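Local atomic coordinates of sulfur oxygenase/reductase (Halothiobacillus neapolitanus, PDB entry 6QPA), a protein that probably oxidises and disproportionates elemental sulfur with oxygen as a sulfur oxygenase/reductase, using a mononuclear iron site in each subunit of a 24-chain assembly. Residues Asn5-Asn17 with Met109-Val121. Sequence-based numbering, arbitrary orientation.
Sequences NPIIAINMAKIAN and MVIEGPWEPYFEV
Lys-14 O is gripped by two amides of the facing strand: Ile-111 N at 2.8 Å, in the carbonyl plane, and Glu-112 N at 3.2 Å. Two successive residues opposite one make a classic beta bulge in this antiparallel pairing. Beyond it, Gly-113 has a positive phi (92°) and a psi near 180° that would jam a side chain against the preceding carbonyl, and a CB would also strike Met-12 O; hence glycine. The cis Pro-114 follows, and Met-12 and Trp-115 then form a hydrogen-bonded pair. Pro-117 lacks an N-H, so Ile-10 O instead meets Glu-116 CA through a C-H...O contact of 3.3 Å, while Ile-10 N still bonds to Pro-117 O.

On the face with Met-12, Ile-10 CD1 lies over one face of the Phe-119 ring, 3.6 Å from Phe-119 CD1; Ile-10 CG1 sits beside the backbone N (chi1 -58°) and the extended chi2 carries the methyl to the ring. Met-12, a flexible apolar chain, lays SD by Pro-117 CD and brings CE within 4.0 Å of Phe-119 CZ. With an alanine at Phe-119, the methyls of Ile-10 and Met-12 would probably lose their aromatic partner and a gap would open beside them.

On the other face, Glu-116 gives OE2 to the iron, completing with His-88 and His-92 the facial triad of two histidines and one carboxylate; a water lies 2.8 Å from Glu-116 OE2 and also close to Ala-9 O. Small Ala-9 suits the space beside this carboxylate and Tyr-118, whose hydroxyl bonds to Glu-89 and His-88.

Strand 7-15 lies between 110-125 and 74-82, pairing antiparallel with each, while Met-199 and Leu-254 of strands 193-204 and 251-259 cover Ile-10, and helix 19-27 packs on Ile-15 and Met-109.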
ATOM      1  N   ASN A   5      70.721   2.493 -11.874  1.00 69.20           N
ATOM      2  CA  ASN A   5      70.054   1.458 -11.084  1.00 56.31           C
ATOM      3  C   ASN A   5      69.507   2.133  -9.834  1.00 47.77           C
ATOM      4  O   ASN A   5      70.193   2.204  -8.800  1.00 43.55           O
ATOM      5  CB  ASN A   5      71.004   0.312 -10.733  1.00 62.53           C
ATOM      6  CG  ASN A   5      72.473   0.704 -10.848  1.00 77.98           C
ATOM      7  OD1 ASN A   5      72.837   1.577 -11.641  1.00 80.89           O
ATOM      8  ND2 ASN A   5      73.330   0.047 -10.062  1.00 78.27           N
ATOM      9  N   PRO A   6      68.289   2.664  -9.875  1.00 44.26           N
ATOM     10  CA  PRO A   6      67.740   3.314  -8.680  1.00 36.32           C
ATOM     11  C   PRO A   6      67.325   2.298  -7.630  1.00 39.39           C
ATOM     12  O   PRO A   6      67.196   1.097  -7.879  1.00 45.33           O
ATOM     13  CB  PRO A   6      66.545   4.103  -9.221  1.00 41.78           C
ATOM     14  CG  PRO A   6      66.111   3.337 -10.427  1.00 48.53           C
ATOM     15  CD  PRO A   6      67.387   2.788 -11.036  1.00 41.02           C
ATOM     16  N   ILE A   7      67.083   2.829  -6.442  1.00 28.44           N
ATOM     17  CA  ILE A   7      66.593   2.100  -5.284  1.00 30.91           C
ATOM     18  C   ILE A   7      65.094   2.361  -5.172  1.00 35.97           C
ATOM     19  O   ILE A   7      64.637   3.491  -5.379  1.00 32.25           O
ATOM     20  CB  ILE A   7      67.344   2.585  -4.019  1.00 35.15           C
ATOM     21  CG1 ILE A   7      68.847   2.289  -4.109  1.00 48.80           C
ATOM     22  CG2 ILE A   7      66.737   2.043  -2.752  1.00 36.33           C
ATOM     23  CD1 ILE A   7      69.171   0.896  -4.473  1.00 40.41           C
ATOM     24  N   ILE A   8      64.322   1.346  -4.810  1.00 38.90           N
ATOM     25  CA  ILE A   8      62.885   1.519  -4.655  1.00 32.69           C
ATOM     26  C   ILE A   8      62.550   1.196  -3.215  1.00 34.35           C
ATOM     27  O   ILE A   8      62.848   0.094  -2.738  1.00 33.44           O
ATOM     28  CB  ILE A   8      62.071   0.642  -5.619  1.00 27.98           C
ATOM     29  CG1 ILE A   8      62.477   0.925  -7.061  1.00 28.04           C
ATOM     30  CG2 ILE A   8      60.545   0.967  -5.493  1.00 27.28           C
ATOM     31  CD1 ILE A   8      61.652   0.138  -8.069  1.00 28.35           C
ATOM     32  N   ALA A   9      61.973   2.166  -2.514  1.00 25.93           N
ATOM     33  CA  ALA A   9      61.384   1.927  -1.208  1.00 30.27           C
ATOM     34  C   ALA A   9      59.903   1.647  -1.400  1.00 27.57           C
ATOM     35  O   ALA A   9      59.208   2.392  -2.105  1.00 30.69           O
ATOM     36  CB  ALA A   9      61.608   3.116  -0.261  1.00 25.69           C
ATOM     37  N   ILE A  10      59.428   0.545  -0.832  1.00 29.78           N
ATOM     38  CA  ILE A  10      58.026   0.168  -0.957  1.00 32.46           C
ATOM     39  C   ILE A  10      57.396   0.279   0.412  1.00 32.02           C
ATOM     40  O   ILE A  10      57.636  -0.560   1.283  1.00 33.36           O
ATOM     41  CB  ILE A  10      57.837  -1.237  -1.538  1.00 29.11           C
ATOM     42  CG1 ILE A  10      58.516  -1.305  -2.904  1.00 24.91           C
ATOM     43  CG2 ILE A  10      56.337  -1.532  -1.637  1.00 27.13           C
ATOM     44  CD1 ILE A  10      58.429  -2.686  -3.601  1.00 25.98           C
ATOM     45  N   ASN A  11      56.586   1.317   0.601  1.00 29.82           N
ATOM     46  CA  ASN A  11      55.815   1.476   1.821  1.00 31.19           C
ATOM     47  C   ASN A  11      54.595   0.566   1.723  1.00 33.30           C
ATOM     48  O   ASN A  11      53.710   0.791   0.890  1.00 32.41           O
ATOM     49  CB  ASN A  11      55.418   2.940   1.997  1.00 32.52           C
ATOM     50  CG  ASN A  11      54.915   3.230   3.372  1.00 43.39           C
ATOM     51  OD1 ASN A  11      53.806   2.851   3.722  1.00 46.22           O
ATOM     52  ND2 ASN A  11      55.738   3.902   4.177  1.00 51.61           N
ATOM     53  N   MET A  12      54.552  -0.464   2.562  1.00 34.25           N
ATOM     54  CA  MET A  12      53.508  -1.481   2.542  1.00 33.78           C
ATOM     55  C   MET A  12      52.605  -1.273   3.744  1.00 37.29           C
ATOM     56  O   MET A  12      53.088  -1.229   4.883  1.00 38.11           O
ATOM     57  CB  MET A  12      54.111  -2.880   2.572  1.00 28.49           C
ATOM     58  CG  MET A  12      55.059  -3.175   1.431  1.00 30.68           C
ATOM     59  SD  MET A  12      55.999  -4.667   1.791  1.00 41.16           S
ATOM     60  CE  MET A  12      56.803  -4.916   0.212  1.00 38.09           C
ATOM     61  N   ALA A  13      51.306  -1.123   3.485  1.00 29.86           N
ATOM     62  CA  ALA A  13      50.296  -0.982   4.520  1.00 34.52           C
ATOM     63  C   ALA A  13      49.047  -1.741   4.103  1.00 34.80           C
ATOM     64  O   ALA A  13      48.848  -2.044   2.927  1.00 38.92           O
ATOM     65  CB  ALA A  13      49.936   0.486   4.767  1.00 30.16           C
ATOM     66  N   LYS A  14      48.203  -2.050   5.079  1.00 30.58           N
ATOM     67  CA  LYS A  14      46.871  -2.588   4.824  1.00 28.35           C
ATOM     68  C   LYS A  14      45.864  -1.638   5.449  1.00 35.08           C
ATOM     69  O   LYS A  14      45.975  -1.302   6.632  1.00 37.11           O
ATOM     70  CB  LYS A  14      46.722  -4.014   5.346  1.00 38.48           C
ATOM     71  CG  LYS A  14      47.576  -5.015   4.562  1.00 46.17           C
ATOM     72  CD  LYS A  14      47.389  -6.428   5.066  1.00 62.95           C
ATOM     73  CE  LYS A  14      48.139  -7.429   4.197  1.00 73.39           C
ATOM     74  NZ  LYS A  14      47.621  -7.406   2.782  1.00 84.09           N
ATOM     75  N   ILE A  15      44.923  -1.162   4.639  1.00 30.32           N
ATOM     76  CA  ILE A  15      44.034  -0.097   5.047  1.00 30.92           C
ATOM     77  C   ILE A  15      42.593  -0.572   4.939  1.00 35.04           C
ATOM     78  O   ILE A  15      42.259  -1.496   4.182  1.00 35.27           O
ATOM     79  CB  ILE A  15      44.261   1.180   4.216  1.00 40.07           C
ATOM     80  CG1 ILE A  15      43.810   0.960   2.770  1.00 35.32           C
ATOM     81  CG2 ILE A  15      45.761   1.560   4.250  1.00 28.84           C
ATOM     82  CD1 ILE A  15      43.983   2.146   1.909  1.00 36.47           C
ATOM     83  N   ALA A  16      41.732   0.102   5.700  1.00 28.09           N
ATOM     84  CA  ALA A  16      40.318  -0.229   5.728  1.00 29.18           C
ATOM     85  C   ALA A  16      39.676   0.064   4.382  1.00 34.00           C
ATOM     86  O   ALA A  16      39.923   1.099   3.769  1.00 35.13           O
ATOM     87  CB  ALA A  16      39.605   0.550   6.842  1.00 31.18           C
ATOM     88  N   ASN A  17      38.854  -0.868   3.917  1.00 30.79           N
ATOM     89  CA  ASN A  17      38.174  -0.741   2.635  1.00 39.64           C
ATOM     90  C   ASN A  17      36.797  -0.133   2.892  1.00 38.13           C
ATOM     91  O   ASN A  17      35.793  -0.822   3.057  1.00 43.92           O
ATOM     92  CB  ASN A  17      38.087  -2.100   1.952  1.00 39.64           C
ATOM     93  CG  ASN A  17      37.447  -2.026   0.592  1.00 47.12           C
ATOM     94  OD1 ASN A  17      37.058  -0.952   0.138  1.00 43.15           O
ATOM     95  ND2 ASN A  17      37.353  -3.166  -0.083  1.00 43.27           N
ATOM     96  N   MET A 109      42.989   5.031   9.169  1.00 42.91           N
ATOM     97  CA  MET A 109      42.515   4.011   8.252  1.00 39.72           C
ATOM     98  C   MET A 109      43.464   2.817   8.174  1.00 34.81           C
ATOM     99  O   MET A 109      43.201   1.890   7.405  1.00 34.20           O
ATOM    100  CB  MET A 109      42.313   4.602   6.851  1.00 41.82           C
ATOM    101  CG  MET A 109      43.622   4.822   6.099  1.00 45.49           C
ATOM    102  SD  MET A 109      43.328   5.487   4.459  1.00 52.84           S
ATOM    103  CE  MET A 109      44.977   5.660   3.779  1.00 45.61           C
ATOM    104  N   VAL A 110      44.561   2.818   8.938  1.00 35.60           N
ATOM    105  CA  VAL A 110      45.581   1.773   8.864  1.00 32.28           C
ATOM    106  C   VAL A 110      45.213   0.632   9.808  1.00 32.10           C
ATOM    107  O   VAL A 110      44.909   0.846  10.989  1.00 34.45           O
ATOM    108  CB  VAL A 110      46.979   2.342   9.186  1.00 39.59           C
ATOM    109  CG1 VAL A 110      48.002   1.230   9.353  1.00 31.80           C
ATOM    110  CG2 VAL A 110      47.424   3.288   8.074  1.00 38.37           C
ATOM    111  N   ILE A 111      45.221  -0.581   9.273  1.00 28.92           N
ATOM    112  CA  ILE A 111      45.001  -1.785  10.047  1.00 34.90           C
ATOM    113  C   ILE A 111      46.298  -2.554  10.260  1.00 35.04           C
ATOM    114  O   ILE A 111      46.446  -3.224  11.285  1.00 35.71           O
ATOM    115  CB  ILE A 111      43.930  -2.665   9.357  1.00 37.49           C
ATOM    116  CG1 ILE A 111      42.547  -2.007   9.504  1.00 35.16           C
ATOM    117  CG2 ILE A 111      43.927  -4.123   9.866  1.00 28.41           C
ATOM    118  CD1 ILE A 111      41.504  -2.559   8.587  1.00 28.06           C
ATOM    119  N   GLU A 112      47.249  -2.448   9.339  1.00 33.91           N
ATOM    120  CA  GLU A 112      48.532  -3.123   9.441  1.00 42.20           C
ATOM    121  C   GLU A 112      49.562  -2.276   8.702  1.00 42.79           C
ATOM    122  O   GLU A 112      49.241  -1.618   7.707  1.00 34.67           O
ATOM    123  CB  GLU A 112      48.425  -4.539   8.860  1.00 45.19           C
ATOM    124  CG  GLU A 112      49.512  -5.509   9.237  1.00 65.18           C
ATOM    125  CD  GLU A 112      49.198  -6.916   8.747  1.00 75.45           C
ATOM    126  OE1 GLU A 112      48.111  -7.128   8.145  1.00 68.61           O
ATOM    127  OE2 GLU A 112      50.052  -7.805   8.960  1.00 83.91           O
ATOM    128  N   GLY A 113      50.795  -2.272   9.206  1.00 40.68           N
ATOM    129  CA  GLY A 113      51.837  -1.452   8.621  1.00 35.72           C
ATOM    130  C   GLY A 113      51.931  -0.080   9.269  1.00 38.57           C
ATOM    131  O   GLY A 113      51.292   0.180  10.288  1.00 45.42           O
ATOM    132  N   PRO A 114      52.720   0.845   8.678  1.00 35.66           N
ATOM    133  CA  PRO A 114      53.489   0.648   7.443  1.00 32.97           C
ATOM    134  C   PRO A 114      54.765  -0.148   7.701  1.00 38.65           C
ATOM    135  O   PRO A 114      55.264  -0.160   8.824  1.00 38.86           O
ATOM    136  CB  PRO A 114      53.824   2.074   7.006  1.00 29.48           C
ATOM    137  CG  PRO A 114      54.033   2.774   8.295  1.00 34.37           C
ATOM    138  CD  PRO A 114      52.984   2.175   9.253  1.00 32.19           C
ATOM    139  N   TRP A 115      55.230  -0.856   6.679  1.00 34.90           N
ATOM    140  CA  TRP A 115      56.532  -1.506   6.680  1.00 33.31           C
ATOM    141  C   TRP A 115      57.172  -1.121   5.361  1.00 32.22           C
ATOM    142  O   TRP A 115      56.567  -1.316   4.307  1.00 32.49           O
ATOM    143  CB  TRP A 115      56.388  -3.022   6.833  1.00 32.15           C
ATOM    144  CG  TRP A 115      57.662  -3.788   6.989  1.00 34.42           C
ATOM    145  CD1 TRP A 115      58.170  -4.715   6.122  1.00 33.85           C
ATOM    146  CD2 TRP A 115      58.582  -3.728   8.102  1.00 35.20           C
ATOM    147  NE1 TRP A 115      59.347  -5.236   6.625  1.00 36.39           N
ATOM    148  CE2 TRP A 115      59.625  -4.637   7.831  1.00 34.28           C
ATOM    149  CE3 TRP A 115      58.625  -2.980   9.297  1.00 32.07           C
ATOM    150  CZ2 TRP A 115      60.693  -4.838   8.715  1.00 31.36           C
ATOM    151  CZ3 TRP A 115      59.697  -3.159  10.165  1.00 34.12           C
ATOM    152  CH2 TRP A 115      60.715  -4.091   9.872  1.00 31.89           C
ATOM    153  N   GLU A 116      58.358  -0.514   5.405  1.00 33.55           N
ATOM    154  CA  GLU A 116      58.935   0.089   4.205  1.00 36.62           C
ATOM    155  C   GLU A 116      60.313  -0.497   3.916  1.00 35.47           C
ATOM    156  O   GLU A 116      61.339   0.098   4.288  1.00 29.30           O
ATOM    157  CB  GLU A 116      59.021   1.607   4.327  1.00 28.64           C
ATOM    158  CG  GLU A 116      59.294   2.263   2.977  1.00 33.15           C
ATOM    159  CD  GLU A 116      59.441   3.756   3.068  1.00 36.07           C
ATOM    160  OE1 GLU A 116      60.042   4.225   4.048  1.00 41.27           O
ATOM    161  OE2 GLU A 116      58.975   4.461   2.155  1.00 50.21           O
ATOM    162  N   PRO A 117      60.377  -1.638   3.237  1.00 25.65           N
ATOM    163  CA  PRO A 117      61.675  -2.205   2.854  1.00 25.86           C
ATOM    164  C   PRO A 117      62.244  -1.509   1.627  1.00 30.58           C
ATOM    165  O   PRO A 117      61.528  -0.913   0.817  1.00 28.32           O
ATOM    166  CB  PRO A 117      61.351  -3.676   2.536  1.00 29.87           C
ATOM    167  CG  PRO A 117      59.894  -3.879   2.938  1.00 27.79           C
ATOM    168  CD  PRO A 117      59.265  -2.527   2.855  1.00 26.44           C
ATOM    169  N   TYR A 118      63.557  -1.616   1.498  1.00 26.23           N
ATOM    170  CA  TYR A 118      64.310  -1.133   0.347  1.00 31.13           C
ATOM    171  C   TYR A 118      64.565  -2.274  -0.638  1.00 37.65           C
ATOM    172  O   TYR A 118      64.880  -3.403  -0.230  1.00 29.66           O
ATOM    173  CB  TYR A 118      65.649  -0.549   0.790  1.00 29.92           C
ATOM    174  CG  TYR A 118      65.594   0.809   1.459  1.00 30.44           C
ATOM    175  CD1 TYR A 118      65.386   1.962   0.709  1.00 30.78           C
ATOM    176  CD2 TYR A 118      65.816   0.950   2.838  1.00 28.15           C
ATOM    177  CE1 TYR A 118      65.367   3.224   1.300  1.00 33.15           C
ATOM    178  CE2 TYR A 118      65.799   2.219   3.440  1.00 30.63           C
ATOM    179  CZ  TYR A 118      65.574   3.346   2.657  1.00 29.09           C
ATOM    180  OH  TYR A 118      65.556   4.596   3.204  1.00 35.10           O
ATOM    181  N   PHE A 119      64.432  -1.975  -1.938  1.00 30.67           N
ATOM    182  CA  PHE A 119      64.569  -2.982  -2.979  1.00 28.78           C
ATOM    183  C   PHE A 119      65.571  -2.550  -4.032  1.00 34.35           C
ATOM    184  O   PHE A 119      65.591  -1.399  -4.476  1.00 31.39           O
ATOM    185  CB  PHE A 119      63.224  -3.295  -3.658  1.00 29.04           C
ATOM    186  CG  PHE A 119      62.275  -3.990  -2.753  1.00 31.63           C
ATOM    187  CD1 PHE A 119      61.503  -3.264  -1.874  1.00 27.77           C
ATOM    188  CD2 PHE A 119      62.200  -5.372  -2.736  1.00 31.55           C
ATOM    189  CE1 PHE A 119      60.645  -3.903  -1.005  1.00 29.18           C
ATOM    190  CE2 PHE A 119      61.355  -6.021  -1.868  1.00 31.77           C
ATOM    191  CZ  PHE A 119      60.562  -5.275  -0.999  1.00 30.94           C
ATOM    192  N   GLU A 120      66.380  -3.504  -4.435  1.00 27.60           N
ATOM    193  CA  GLU A 120      67.247  -3.367  -5.579  1.00 27.94           C
ATOM    194  C   GLU A 120      66.534  -3.884  -6.821  1.00 28.12           C
ATOM    195  O   GLU A 120      65.856  -4.915  -6.780  1.00 31.62           O
ATOM    196  CB  GLU A 120      68.545  -4.142  -5.327  1.00 32.28           C
ATOM    197  CG  GLU A 120      69.385  -4.355  -6.557  1.00 45.87           C
ATOM    198  CD  GLU A 120      70.549  -5.306  -6.317  1.00 50.00           C
ATOM    199  OE1 GLU A 120      70.797  -5.688  -5.147  1.00 48.85           O
ATOM    200  OE2 GLU A 120      71.209  -5.663  -7.313  1.00 54.87           O
ATOM    201  N   VAL A 121      66.672  -3.152  -7.920  1.00 31.84           N
ATOM    202  CA  VAL A 121      66.139  -3.588  -9.202  1.00 30.62           C
ATOM    203  C   VAL A 121      67.193  -4.495  -9.824  1.00 36.14           C
ATOM    204  O   VAL A 121      68.179  -4.024 -10.379  1.00 39.01           O
ATOM    205  CB  VAL A 121      65.782  -2.408 -10.105  1.00 32.18           C
ATOM    206  CG1 VAL A 121      65.221  -2.921 -11.440  1.00 33.01           C
ATOM    207  CG2 VAL A 121      64.746  -1.529  -9.414  1.00 34.79           C
TER
HETATM  208  O   HOH W   1      68.732  -1.071  -7.912  1.00 35.38           O
HETATM  209  O   HOH W   2      57.957   4.603  -0.449  1.00 39.75           O